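Local coordinates for sensory box/GGDEF family protein (Caulobacter crescentus, PDB 4YME) that probably takes part in cyclic di-GMP signalling at the cell membrane, this piece being its GGDEF domain of the diguanylate cyclase family, at residues A[38-43]-A[124-129]; A[14-19]-A[76-81]; A[32-37]-A[88-93]; A[61-66]-A[108-113]. One frame throughout, in Å; residues are numbered along the deposited sequence. Where two conformers were deposited one is given.

Contact 1 of 4, residues A[38-43]-A[124-129]; sequences CIDLDH and GSSLGV
I39 lies side by side with L127, both side chains leaving the sheet in the same direction, and CG1 of I39 packs 4.1 Å from CB of L127. Its other branch, CG2, anti to the backbone N, lies 4.1 Å from S125 CB. Helix 95-109 covers I39 and L127, through L106 on the first and A103 and I107 on the second, while L41 on the same face rests on L59 and T63 of helix 53-70. C38, D40 and S126 belong to the other face. There the D40 carboxylate divides its oxygens: OD1 lies 3.7 Å from S126 CB, and OD2 forms a salt bridge with K154 of helix 139-156. Between the strands, C38 with G128 and D40 with S126 are hydrogen-bonded pairs, alternating with the non-hydrogen-bonded pairs I39-L127 and L41-S125. The ladder runs one step past the strand, where D42 N gives G124 O a nearly straight bond of 2.9 Å (177° at the hydrogen), the donor standing above the carbonyl plane. D42 OD1 comes 2.9 Å from S126 OG, a likely hydrogen bond although that proton has a second acceptor within reach. One water donates to both D42 OD2 and S125 O; another accepts a hydrogen bond from H43 N and donates to G124 O. G124 itself has backbone angles (phi 104°, psi 138°) that call for glycine. This antiparallel pairing of an inner strand with an edge strand belongs to the ferredoxin-like sheet of GGDEF domains.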
loop_
_atom_site.group_PDB
_atom_site.type_symbol
_atom_site.label_atom_id
_atom_site.label_comp_id
_atom_site.label_asym_id
_atom_site.label_seq_id
_atom_site.Cartn_x
_atom_site.Cartn_y
_atom_site.Cartn_z
ATOM N N CYS A 38 -1.829 -4.506 0.583
ATOM C CA CYS A 38 -1.924 -4.135 -0.819
ATOM C C CYS A 38 -3.108 -3.189 -1.029
ATOM O O CYS A 38 -4.204 -3.457 -0.552
ATOM C CB CYS A 38 -2.069 -5.427 -1.628
ATOM S SG CYS A 38 -2.055 -5.279 -3.422
ATOM N N ILE A 39 -2.879 -2.087 -1.739
ATOM C CA ILE A 39 -3.849 -1.008 -1.842
ATOM C C ILE A 39 -4.047 -0.636 -3.281
ATOM O O ILE A 39 -3.079 -0.601 -4.044
ATOM C CB ILE A 39 -3.302 0.263 -1.166
ATOM C CG1 ILE A 39 -2.998 0.017 0.305
ATOM C CG2 ILE A 39 -4.222 1.475 -1.385
ATOM C CD1 ILE A 39 -2.087 1.048 0.964
ATOM N N ASP A 40 -5.287 -0.381 -3.687
ATOM C CA ASP A 40 -5.463 0.197 -5.007
ATOM C C ASP A 40 -6.519 1.258 -4.971
ATOM O O ASP A 40 -7.178 1.407 -3.966
ATOM C CB ASP A 40 -5.594 -0.809 -6.100
ATOM C CG ASP A 40 -6.916 -1.427 -6.215
ATOM O OD1 ASP A 40 -7.803 -1.162 -5.396
ATOM O OD2 ASP A 40 -7.065 -2.067 -7.285
ATOM N N LEU A 41 -6.575 2.075 -6.006
ATOM C CA LEU A 41 -7.449 3.238 -6.016
ATOM C C LEU A 41 -8.742 2.916 -6.777
ATOM O O LEU A 41 -8.723 2.375 -7.879
ATOM C CB LEU A 41 -6.733 4.459 -6.638
ATOM C CG LEU A 41 -5.483 4.892 -5.871
ATOM C CD1 LEU A 41 -4.876 6.109 -6.562
ATOM C CD2 LEU A 41 -5.782 5.202 -4.354
ATOM N N ASP A 42 -9.850 3.355 -6.205
ATOM C CA ASP A 42 -11.181 3.005 -6.744
ATOM C C ASP A 42 -11.469 3.680 -8.066
ATOM O O ASP A 42 -12.206 3.118 -8.910
ATOM C CB ASP A 42 -12.252 3.337 -5.722
ATOM C CG ASP A 42 -12.259 2.368 -4.524
ATOM O OD1 ASP A 42 -11.509 1.383 -4.475
ATOM O OD2 ASP A 42 -13.023 2.677 -3.619
ATOM N N HIS A 43 -10.922 4.871 -8.287
ATOM C CA HIS A 43 -11.328 5.685 -9.457
ATOM C C HIS A 43 -10.167 6.218 -10.276
ATOM O O HIS A 43 -10.256 7.252 -10.949
ATOM C CB HIS A 43 -12.253 6.812 -9.038
ATOM C CG HIS A 43 -13.377 6.375 -8.163
ATOM N ND1 HIS A 43 -14.461 5.675 -8.637
ATOM C CD2 HIS A 43 -13.590 6.574 -6.851
ATOM C CE1 HIS A 43 -15.282 5.434 -7.631
ATOM N NE2 HIS A 43 -14.786 5.978 -6.537
ATOM N N GLY A 124 -10.493 7.377 -2.847
ATOM C CA GLY A 124 -11.123 6.165 -2.372
ATOM C C GLY A 124 -10.218 5.006 -2.732
ATOM O O GLY A 124 -9.704 4.947 -3.818
ATOM N N SER A 125 -10.063 4.079 -1.812
ATOM C CA SER A 125 -9.183 2.935 -2.017
ATOM C C SER A 125 -9.802 1.647 -1.494
ATOM O O SER A 125 -10.756 1.680 -0.677
ATOM C CB SER A 125 -7.914 3.193 -1.240
ATOM O OG SER A 125 -8.147 3.270 0.167
ATOM N N SER A 126 -9.231 0.540 -1.933
ATOM C CA SER A 126 -9.519 -0.782 -1.424
ATOM C C SER A 126 -8.235 -1.412 -0.990
ATOM O O SER A 126 -7.181 -1.044 -1.530
ATOM C CB SER A 126 -10.147 -1.620 -2.508
ATOM O OG SER A 126 -11.406 -1.100 -2.902
ATOM N N LEU A 127 -8.264 -2.292 -0.023
ATOM C CA LEU A 127 -7.057 -2.901 0.472
ATOM C C LEU A 127 -7.238 -4.327 0.913
ATOM O O LEU A 127 -8.378 -4.755 1.254
ATOM C CB LEU A 127 -6.340 -2.062 1.490
ATOM C CG LEU A 127 -6.926 -1.716 2.783
ATOM C CD1 LEU A 127 -6.891 -2.889 3.722
ATOM C CD2 LEU A 127 -6.053 -0.595 3.373
ATOM N N GLY A 128 -6.148 -5.067 0.866
ATOM C CA GLY A 128 -6.066 -6.437 1.364
ATOM C C GLY A 128 -4.876 -6.585 2.251
ATOM O O GLY A 128 -3.820 -5.968 1.970
ATOM N N VAL A 129 -4.966 -7.435 3.241
ATOM C CA VAL A 129 -3.955 -7.591 4.265
ATOM C C VAL A 129 -3.505 -9.039 4.338
ATOM O O VAL A 129 -4.342 -9.958 4.460
ATOM C CB VAL A 129 -4.479 -7.172 5.651
ATOM C CG1 VAL A 129 -3.370 -7.344 6.738
ATOM C CG2 VAL A 129 -4.950 -5.741 5.628
HETATM O O HOH W 1 -12.964 3.105 -0.530
HETATM O O HOH W 2 -9.614 6.552 -6.456
#

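Contact 2 of 4, residues A[14-19]-A[76-81]; sequences NSLQMR and FAARLG
Helix-on-sheet packing of a ferredoxin-like fold brings L16 and R19 of helix 13-30 against F76, A78 and L80 on the edge strand 76-81. L16 reaches the strand at three places. Its CB meets the A78 methyl at 3.9 Å, CD1 comes to the edge of the F76 ring 4.0 Å from CE2, and CD2 touches CD2 of L80 at 3.6 Å, where the two leucine chains cross obliquely. L80 directly precedes the GGDEF sequence, which begins at G81 and gives the family its name; F76 lies at the other end of the strand. V88 of the next strand touches both L16 and F76, and M143 of helix 139-156 touches both leucines. F76 also takes R19 on one face: CB of R19 makes a CH-pi contact 4.0 Å from the ring centroid. In one of the two conformers modelled for R19, the chain bends at chi3 and lays its guanidinium flat over the CG and CD1 side of the ring, planes 25° apart, an off-centre cation-pi stack with CZ 4.3 Å from the centroid. An alanine in place of F76 would probably leave the R19 guanidinium without the ring it lies on and open a gap beside L16 CD1. NH2 of R19, in that conformer, comes 3.6 Å from F76 CD1.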
loop_
_atom_site.group_PDB
_atom_site.type_symbol
_atom_site.label_atom_id
_atom_site.label_comp_id
_atom_site.label_asym_id
_atom_site.label_seq_id
_atom_site.Cartn_x
_atom_site.Cartn_y
_atom_site.Cartn_z
ATOM N N ASN A 14 11.441 -3.744 -6.726
ATOM C CA ASN A 14 12.788 -4.298 -6.366
ATOM C C ASN A 14 13.089 -4.056 -4.902
ATOM O O ASN A 14 13.433 -4.976 -4.131
ATOM C CB ASN A 14 13.924 -3.638 -7.213
ATOM C CG ASN A 14 15.344 -3.757 -6.554
ATOM O OD1 ASN A 14 15.754 -4.839 -6.111
ATOM N ND2 ASN A 14 16.083 -2.627 -6.500
ATOM N N SER A 15 13.018 -2.780 -4.503
ATOM C CA SER A 15 13.424 -2.426 -3.131
ATOM C C SER A 15 12.397 -2.889 -2.127
ATOM O O SER A 15 12.762 -3.307 -1.058
ATOM C CB SER A 15 13.748 -0.954 -2.930
ATOM O OG SER A 15 12.717 -0.109 -3.382
ATOM N N LEU A 16 11.120 -2.909 -2.494
ATOM C CA LEU A 16 10.120 -3.526 -1.647
ATOM C C LEU A 16 10.440 -4.974 -1.306
ATOM O O LEU A 16 10.431 -5.397 -0.144
ATOM C CB LEU A 16 8.724 -3.436 -2.324
ATOM C CG LEU A 16 7.645 -4.322 -1.706
ATOM C CD1 LEU A 16 7.353 -3.747 -0.331
ATOM C CD2 LEU A 16 6.408 -4.407 -2.633
ATOM N N GLN A 17 10.719 -5.753 -2.340
ATOM C CA GLN A 17 10.972 -7.186 -2.125
ATOM C C GLN A 17 12.204 -7.362 -1.230
ATOM O O GLN A 17 12.189 -8.187 -0.299
ATOM C CB GLN A 17 11.189 -7.863 -3.483
ATOM C CG GLN A 17 11.342 -9.389 -3.381
ATOM C CD GLN A 17 12.762 -9.839 -2.960
ATOM O OE1 GLN A 17 13.777 -9.123 -3.183
ATOM N NE2 GLN A 17 12.834 -11.034 -2.324
HETATM N N MSE A 18 13.251 -6.555 -1.452
HETATM C CA MSE A 18 14.496 -6.692 -0.648
HETATM C C MSE A 18 14.241 -6.341 0.826
HETATM O O MSE A 18 14.687 -7.016 1.740
HETATM C CB MSE A 18 15.599 -5.780 -1.141
HETATM C CG MSE A 18 16.060 -6.134 -2.484
HETATM SE SE MSE A 18 17.462 -4.947 -3.150
HETATM C CE MSE A 18 17.006 -3.154 -2.608
ATOM N N ARG A 19 13.537 -5.252 1.032
ATOM C CA ARG A 19 13.284 -4.780 2.392
ATOM C C ARG A 19 12.290 -5.682 3.133
ATOM O O ARG A 19 12.430 -5.891 4.326
ATOM C CB ARG A 19 12.857 -3.320 2.387
ATOM C CG ARG A 19 14.046 -2.352 2.112
ATOM C CD ARG A 19 13.634 -0.915 2.306
ATOM N NE ARG A 19 13.318 -0.666 3.723
ATOM C CZ ARG A 19 12.935 0.509 4.225
ATOM N NH1 ARG A 19 12.798 1.550 3.422
ATOM N NH2 ARG A 19 12.656 0.636 5.505
ATOM N N PHE A 76 7.292 0.762 5.756
ATOM C CA PHE A 76 7.675 1.363 4.480
ATOM C C PHE A 76 6.592 1.143 3.436
ATOM O O PHE A 76 5.738 0.267 3.562
ATOM C CB PHE A 76 9.050 0.836 4.000
ATOM C CG PHE A 76 9.222 -0.664 4.065
ATOM C CD1 PHE A 76 9.643 -1.270 5.232
ATOM C CD2 PHE A 76 9.049 -1.467 2.933
ATOM C CE1 PHE A 76 9.832 -2.642 5.318
ATOM C CE2 PHE A 76 9.290 -2.811 3.024
ATOM C CZ PHE A 76 9.684 -3.393 4.219
ATOM N N ALA A 77 6.660 1.944 2.384
ATOM C CA ALA A 77 5.655 1.982 1.311
ATOM C C ALA A 77 6.314 1.961 -0.035
ATOM O O ALA A 77 7.400 2.521 -0.232
ATOM C CB ALA A 77 4.782 3.149 1.450
ATOM N N ALA A 78 5.622 1.359 -0.987
ATOM C CA ALA A 78 6.063 1.160 -2.364
ATOM C C ALA A 78 4.921 1.392 -3.345
ATOM O O ALA A 78 3.758 1.230 -2.944
ATOM C CB ALA A 78 6.566 -0.230 -2.587
ATOM N N ARG A 79 5.225 1.773 -4.572
ATOM C CA ARG A 79 4.238 1.711 -5.653
ATOM C C ARG A 79 4.749 0.642 -6.614
ATOM O O ARG A 79 5.913 0.666 -7.014
ATOM C CB ARG A 79 4.102 3.049 -6.380
ATOM C CG ARG A 79 2.990 3.010 -7.447
ATOM C CD ARG A 79 2.747 4.334 -8.154
ATOM N NE ARG A 79 3.798 4.590 -9.077
ATOM C CZ ARG A 79 3.760 4.346 -10.395
ATOM N NH1 ARG A 79 2.698 3.823 -11.029
ATOM N NH2 ARG A 79 4.813 4.626 -11.111
ATOM N N LEU A 80 3.907 -0.331 -6.946
ATOM C CA LEU A 80 4.390 -1.394 -7.874
ATOM C C LEU A 80 4.418 -0.950 -9.322
ATOM O O LEU A 80 5.361 -1.289 -10.070
ATOM C CB LEU A 80 3.600 -2.681 -7.676
ATOM C CG LEU A 80 3.656 -3.199 -6.229
ATOM C CD1 LEU A 80 2.768 -4.451 -5.984
ATOM C CD2 LEU A 80 5.121 -3.496 -5.912
ATOM N N GLY A 81 3.480 -0.083 -9.671
ATOM C CA GLY A 81 2.971 0.070 -11.030
ATOM C C GLY A 81 1.471 0.353 -11.025
ATOM O O GLY A 81 0.686 -0.092 -10.167
#

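Contact 3 of 4, residues A[32-37]-A[88-93]; sequences ESLAVI and VQIAGG
E32 to V36 run antiparallel to V88 to G92, the pairing that joins strands 33-41 and 84-91 in the middle of the four-stranded ferredoxin-like sheet. Backbone bonds come in two reciprocal sets, S33 with A91 and A35 with Q89. The shortest, S33 N to A91 O at 2.8 Å, has its donor well above the carbonyl plane, whereas A35 N meets Q89 O in that plane. Non-hydrogen-bonded pairs L34-I90 and V36-V88 fill the positions between and send their side chains to one face, where helix 13-30 touches L34 through I24 and V27, and I90 through A23. Among the apolar contacts, L34 does most of the reaching: its chi2 torsion (62°) places CD1 3.5 Å from V88 CG1 and 4.1 Å from I90 CG1. Charged contacts gather at the strand's start. E32 is extended beyond CG and lays its CD 3.9 Å from I90 CG2, while OE2 forms a salt bridge with R26 and OE1 a hydrogen bond with S30. An alanine here would take away the carboxyl group that lies against I90 CG2 and would probably leave R26 and S30 without their partner. Polar contacts of the other face include Q89, whose NE2 bonds to V98 O. A water accepts from S33 OG, in one of that serine's two conformers, and donates to Q89 O and, at 2.7 Å, to Q89 OE1.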
loop_
_atom_site.group_PDB
_atom_site.type_symbol
_atom_site.label_atom_id
_atom_site.label_comp_id
_atom_site.label_asym_id
_atom_site.label_seq_id
_atom_site.Cartn_x
_atom_site.Cartn_y
_atom_site.Cartn_z
ATOM N N GLU A 32 8.452 -9.105 16.707
ATOM C CA GLU A 32 7.557 -8.061 16.190
ATOM C C GLU A 32 6.555 -8.647 15.175
ATOM O O GLU A 32 6.792 -9.704 14.632
ATOM C CB GLU A 32 8.368 -6.943 15.521
ATOM C CG GLU A 32 9.187 -6.134 16.473
ATOM C CD GLU A 32 10.348 -5.388 15.807
ATOM O OE1 GLU A 32 11.169 -6.045 15.081
ATOM O OE2 GLU A 32 10.453 -4.141 15.998
ATOM N N SER A 33 5.476 -7.906 15.002
ATOM C CA SER A 33 4.506 -8.293 13.978
ATOM C C SER A 33 4.879 -7.684 12.634
ATOM O O SER A 33 5.466 -6.603 12.567
ATOM C CB SER A 33 3.111 -7.912 14.376
ATOM O OG SER A 33 2.955 -6.561 14.413
ATOM N N LEU A 34 4.559 -8.420 11.591
ATOM C CA LEU A 34 4.804 -7.998 10.226
ATOM C C LEU A 34 3.554 -8.270 9.389
ATOM O O LEU A 34 3.050 -9.396 9.379
ATOM C CB LEU A 34 5.980 -8.781 9.658
ATOM C CG LEU A 34 6.306 -8.639 8.183
ATOM C CD1 LEU A 34 6.659 -7.279 7.895
ATOM C CD2 LEU A 34 7.425 -9.702 7.810
ATOM N N ALA A 35 3.090 -7.244 8.700
ATOM C CA ALA A 35 1.896 -7.307 7.820
ATOM C C ALA A 35 2.187 -6.648 6.498
ATOM O O ALA A 35 2.989 -5.670 6.439
ATOM C CB ALA A 35 0.717 -6.611 8.440
ATOM N N VAL A 36 1.580 -7.168 5.446
ATOM C CA VAL A 36 1.696 -6.598 4.097
ATOM C C VAL A 36 0.311 -6.194 3.669
ATOM O O VAL A 36 -0.600 -7.023 3.642
ATOM C CB VAL A 36 2.330 -7.577 3.128
ATOM C CG1 VAL A 36 2.357 -7.069 1.716
ATOM C CG2 VAL A 36 3.760 -7.985 3.691
ATOM N N ILE A 37 0.186 -4.952 3.234
ATOM C CA ILE A 37 -1.060 -4.343 2.857
ATOM C C ILE A 37 -0.982 -3.932 1.419
ATOM O O ILE A 37 -0.154 -3.086 1.075
ATOM C CB ILE A 37 -1.394 -3.156 3.735
ATOM C CG1 ILE A 37 -1.440 -3.561 5.202
ATOM C CG2 ILE A 37 -2.703 -2.538 3.309
ATOM C CD1 ILE A 37 -1.482 -2.464 6.208
ATOM N N VAL A 88 4.244 -2.060 4.078
ATOM C CA VAL A 88 4.729 -3.071 4.998
ATOM C C VAL A 88 4.811 -2.489 6.381
ATOM O O VAL A 88 5.505 -1.505 6.605
ATOM C CB VAL A 88 6.086 -3.657 4.537
ATOM C CG1 VAL A 88 6.601 -4.652 5.571
ATOM C CG2 VAL A 88 6.013 -4.248 3.152
ATOM N N GLN A 89 4.066 -3.109 7.305
ATOM C CA GLN A 89 3.987 -2.651 8.689
ATOM C C GLN A 89 4.805 -3.584 9.577
ATOM O O GLN A 89 4.579 -4.776 9.611
ATOM C CB GLN A 89 2.535 -2.718 9.157
ATOM C CG GLN A 89 2.411 -2.221 10.578
ATOM C CD GLN A 89 1.050 -2.596 11.181
ATOM O OE1 GLN A 89 0.578 -3.750 11.052
ATOM N NE2 GLN A 89 0.450 -1.652 11.827
ATOM N N ILE A 90 5.764 -2.989 10.296
ATOM C CA ILE A 90 6.455 -3.655 11.392
ATOM C C ILE A 90 6.014 -2.978 12.679
ATOM O O ILE A 90 6.160 -1.778 12.842
ATOM C CB ILE A 90 7.971 -3.556 11.251
ATOM C CG1 ILE A 90 8.477 -4.309 10.035
ATOM C CG2 ILE A 90 8.646 -4.155 12.487
ATOM C CD1 ILE A 90 9.945 -4.083 9.642
ATOM N N ALA A 91 5.508 -3.780 13.604
ATOM C CA ALA A 91 4.888 -3.215 14.814
ATOM C C ALA A 91 4.927 -4.221 15.948
ATOM O O ALA A 91 5.605 -5.213 15.852
ATOM C CB ALA A 91 3.466 -2.804 14.514
ATOM N N GLY A 92 4.197 -3.936 17.030
ATOM C CA GLY A 92 4.156 -4.829 18.221
ATOM C C GLY A 92 2.852 -5.581 18.391
ATOM O O GLY A 92 2.106 -5.808 17.422
ATOM N N GLY A 93 2.629 -6.035 19.625
ATOM C CA GLY A 93 1.306 -6.421 20.127
ATOM C C GLY A 93 0.474 -7.442 19.357
ATOM O O GLY A 93 1.009 -8.377 18.754
HETATM O O HOH W 3 2.486 -5.536 11.739
#

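Contact 4 of 4, residues A[61-66]-A[108-113]; sequences VETARR and EMLAAP
R66 reaches from helix 53-70 to the chain leaving helix 95-109, where its guanidinium meets three backbone carbonyls. A112 O is gripped end-on by both terminal nitrogens, NH1 at 2.8 Å and NH2 at 3.1 Å, which approach from the same face of its carbonyl plane. NH1 also bonds to M109 O at 3.0 Å, and NH2 to P113 O at 3.2 Å. A112 O and P113 O lie in the guanidinium plane, whereas M109 O is tilted 29° out of it. The side chain is extended from CG to NE, and R66 NE donates to E62 OE2 at 2.8 Å in a salt bridge, which together with the carbonyls would hold the group against rotation. R65 grips the same carboxylate side-on, NE to OE1 and NH2 to OE2, so E62 links two arginines. The apolar part of the contact is buried: L110 CD2 sits 3.9 Å from T63 CG2, the two side chains crossing at about a right angle, and 4.1 Å from R66 CB. On the solvent side, by contrast, A112 and P113 are exposed, although the guanidinium there is firmly bonded. T63 OG1 turns back to L59 O in its own helix. Toward the sheet, T63 rests on L41 and L110 on I39, both of strand 33-41, and L110 also shares a backbone hydrogen bond with G124 just before strand 125-131.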
loop_
_atom_site.group_PDB
_atom_site.type_symbol
_atom_site.label_atom_id
_atom_site.label_comp_id
_atom_site.label_asym_id
_atom_site.label_seq_id
_atom_site.Cartn_x
_atom_site.Cartn_y
_atom_site.Cartn_z
ATOM N N VAL A 61 0.601 10.642 -7.189
ATOM C CA VAL A 61 1.489 11.541 -6.450
ATOM C C VAL A 61 0.886 11.914 -5.117
ATOM O O VAL A 61 1.555 11.894 -4.086
ATOM C CB VAL A 61 1.786 12.795 -7.313
ATOM C CG1 VAL A 61 2.391 13.884 -6.492
ATOM C CG2 VAL A 61 2.752 12.348 -8.444
ATOM N N GLU A 62 -0.413 12.176 -5.106
ATOM C CA GLU A 62 -1.042 12.554 -3.841
ATOM C C GLU A 62 -1.164 11.322 -2.921
ATOM O O GLU A 62 -0.983 11.448 -1.724
ATOM C CB GLU A 62 -2.398 13.163 -4.103
ATOM C CG GLU A 62 -3.170 13.530 -2.856
ATOM C CD GLU A 62 -2.574 14.548 -1.983
ATOM O OE1 GLU A 62 -1.582 15.231 -2.332
ATOM O OE2 GLU A 62 -2.989 14.678 -0.808
ATOM N N THR A 63 -1.462 10.151 -3.472
ATOM C CA THR A 63 -1.517 8.917 -2.657
ATOM C C THR A 63 -0.185 8.737 -1.977
ATOM O O THR A 63 -0.126 8.444 -0.803
ATOM C CB THR A 63 -1.847 7.705 -3.535
ATOM O OG1 THR A 63 -3.192 7.886 -4.063
ATOM C CG2 THR A 63 -1.820 6.396 -2.759
ATOM N N ALA A 64 0.903 8.877 -2.747
ATOM C CA ALA A 64 2.234 8.707 -2.194
ATOM C C ALA A 64 2.550 9.714 -1.124
ATOM O O ALA A 64 3.161 9.365 -0.120
ATOM C CB ALA A 64 3.232 8.769 -3.280
ATOM N N ARG A 65 2.176 10.965 -1.347
ATOM C CA ARG A 65 2.374 11.990 -0.320
ATOM C C ARG A 65 1.669 11.634 0.990
ATOM O O ARG A 65 2.274 11.714 2.068
ATOM C CB ARG A 65 1.900 13.359 -0.825
ATOM C CG ARG A 65 2.177 14.465 0.173
ATOM C CD ARG A 65 1.432 15.712 -0.157
ATOM N NE ARG A 65 -0.008 15.589 0.137
ATOM C CZ ARG A 65 -0.541 15.650 1.358
ATOM N NH1 ARG A 65 0.207 15.810 2.443
ATOM N NH2 ARG A 65 -1.842 15.521 1.501
ATOM N N ARG A 66 0.411 11.173 0.895
ATOM C CA ARG A 66 -0.356 10.741 2.041
ATOM C C ARG A 66 0.297 9.539 2.724
ATOM O O ARG A 66 0.470 9.492 3.953
ATOM C CB ARG A 66 -1.817 10.476 1.667
ATOM C CG ARG A 66 -2.518 11.735 1.193
ATOM C CD ARG A 66 -4.016 11.500 0.895
ATOM N NE ARG A 66 -4.610 12.613 0.180
ATOM C CZ ARG A 66 -5.835 12.630 -0.305
ATOM N NH1 ARG A 66 -6.676 11.627 -0.052
ATOM N NH2 ARG A 66 -6.233 13.695 -0.997
ATOM N N GLU A 108 -9.101 5.712 5.493
ATOM C CA GLU A 108 -9.588 7.061 5.824
ATOM C C GLU A 108 -8.762 8.146 5.133
ATOM O O GLU A 108 -9.326 9.098 4.500
ATOM C CB GLU A 108 -9.571 7.305 7.337
ATOM C CG GLU A 108 -10.236 8.649 7.723
ATOM C CD GLU A 108 -11.554 8.853 6.992
ATOM O OE1 GLU A 108 -12.401 7.926 7.058
ATOM O OE2 GLU A 108 -11.740 9.920 6.335
HETATM N N MSE A 109 -7.454 7.986 5.191
HETATM C CA MSE A 109 -6.598 9.025 4.621
HETATM C C MSE A 109 -6.684 9.089 3.108
HETATM O O MSE A 109 -6.520 10.159 2.543
HETATM C CB MSE A 109 -5.173 8.868 5.082
HETATM C CG MSE A 109 -4.375 7.793 4.379
HETATM SE SE MSE A 109 -2.501 7.726 5.006
HETATM C CE MSE A 109 -2.978 8.283 6.874
ATOM N N LEU A 110 -6.956 7.969 2.453
ATOM C CA LEU A 110 -7.081 7.929 0.997
ATOM C C LEU A 110 -8.458 8.244 0.453
ATOM O O LEU A 110 -8.703 8.155 -0.743
ATOM C CB LEU A 110 -6.569 6.596 0.467
ATOM C CG LEU A 110 -5.100 6.240 0.747
ATOM C CD1 LEU A 110 -4.686 4.889 0.127
ATOM C CD2 LEU A 110 -4.170 7.390 0.247
ATOM N N ALA A 111 -9.387 8.583 1.335
ATOM C CA ALA A 111 -10.732 8.821 0.918
ATOM C C ALA A 111 -10.926 10.222 0.330
ATOM O O ALA A 111 -11.791 10.405 -0.543
ATOM C CB ALA A 111 -11.661 8.607 2.093
ATOM N N ALA A 112 -10.174 11.223 0.789
ATOM C CA ALA A 112 -10.461 12.632 0.389
ATOM C C ALA A 112 -10.066 12.891 -1.017
ATOM O O ALA A 112 -9.042 12.374 -1.436
ATOM C CB ALA A 112 -9.741 13.613 1.264
ATOM N N PRO A 113 -10.821 13.668 -1.775
ATOM C CA PRO A 113 -10.437 13.918 -3.182
ATOM C C PRO A 113 -9.126 14.682 -3.342
ATOM O O PRO A 113 -8.632 15.229 -2.369
ATOM C CB PRO A 113 -11.604 14.753 -3.751
ATOM C CG PRO A 113 -12.438 15.091 -2.583
ATOM C CD PRO A 113 -12.147 14.235 -1.464
#

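Contacts 1, 2 and 3 all reach one antiparallel sheet, with strand order 76-81, 84-91, 33-41, 125-131. Contacts 1 and 3 use successive parts of the inner strand 33-41, their centres about 18 Å apart, and meet where I37 packs on L127 and G128. Contact 2 joins contact 3 through a probable hydrogen bond from V88 N to F76 O, centres about 15 Å apart. Contact 4 lies about 11 Å from contact 1 and about 21 Å from contact 3, centre to centre, linked to the former by L110 and G124. Along the chain the segments of every pair of contacts alternate except 1 and 4, both segments of contact 4 falling between those of contact 1. Sequence-distant pieces thus interleave into one compact GGDEF domain.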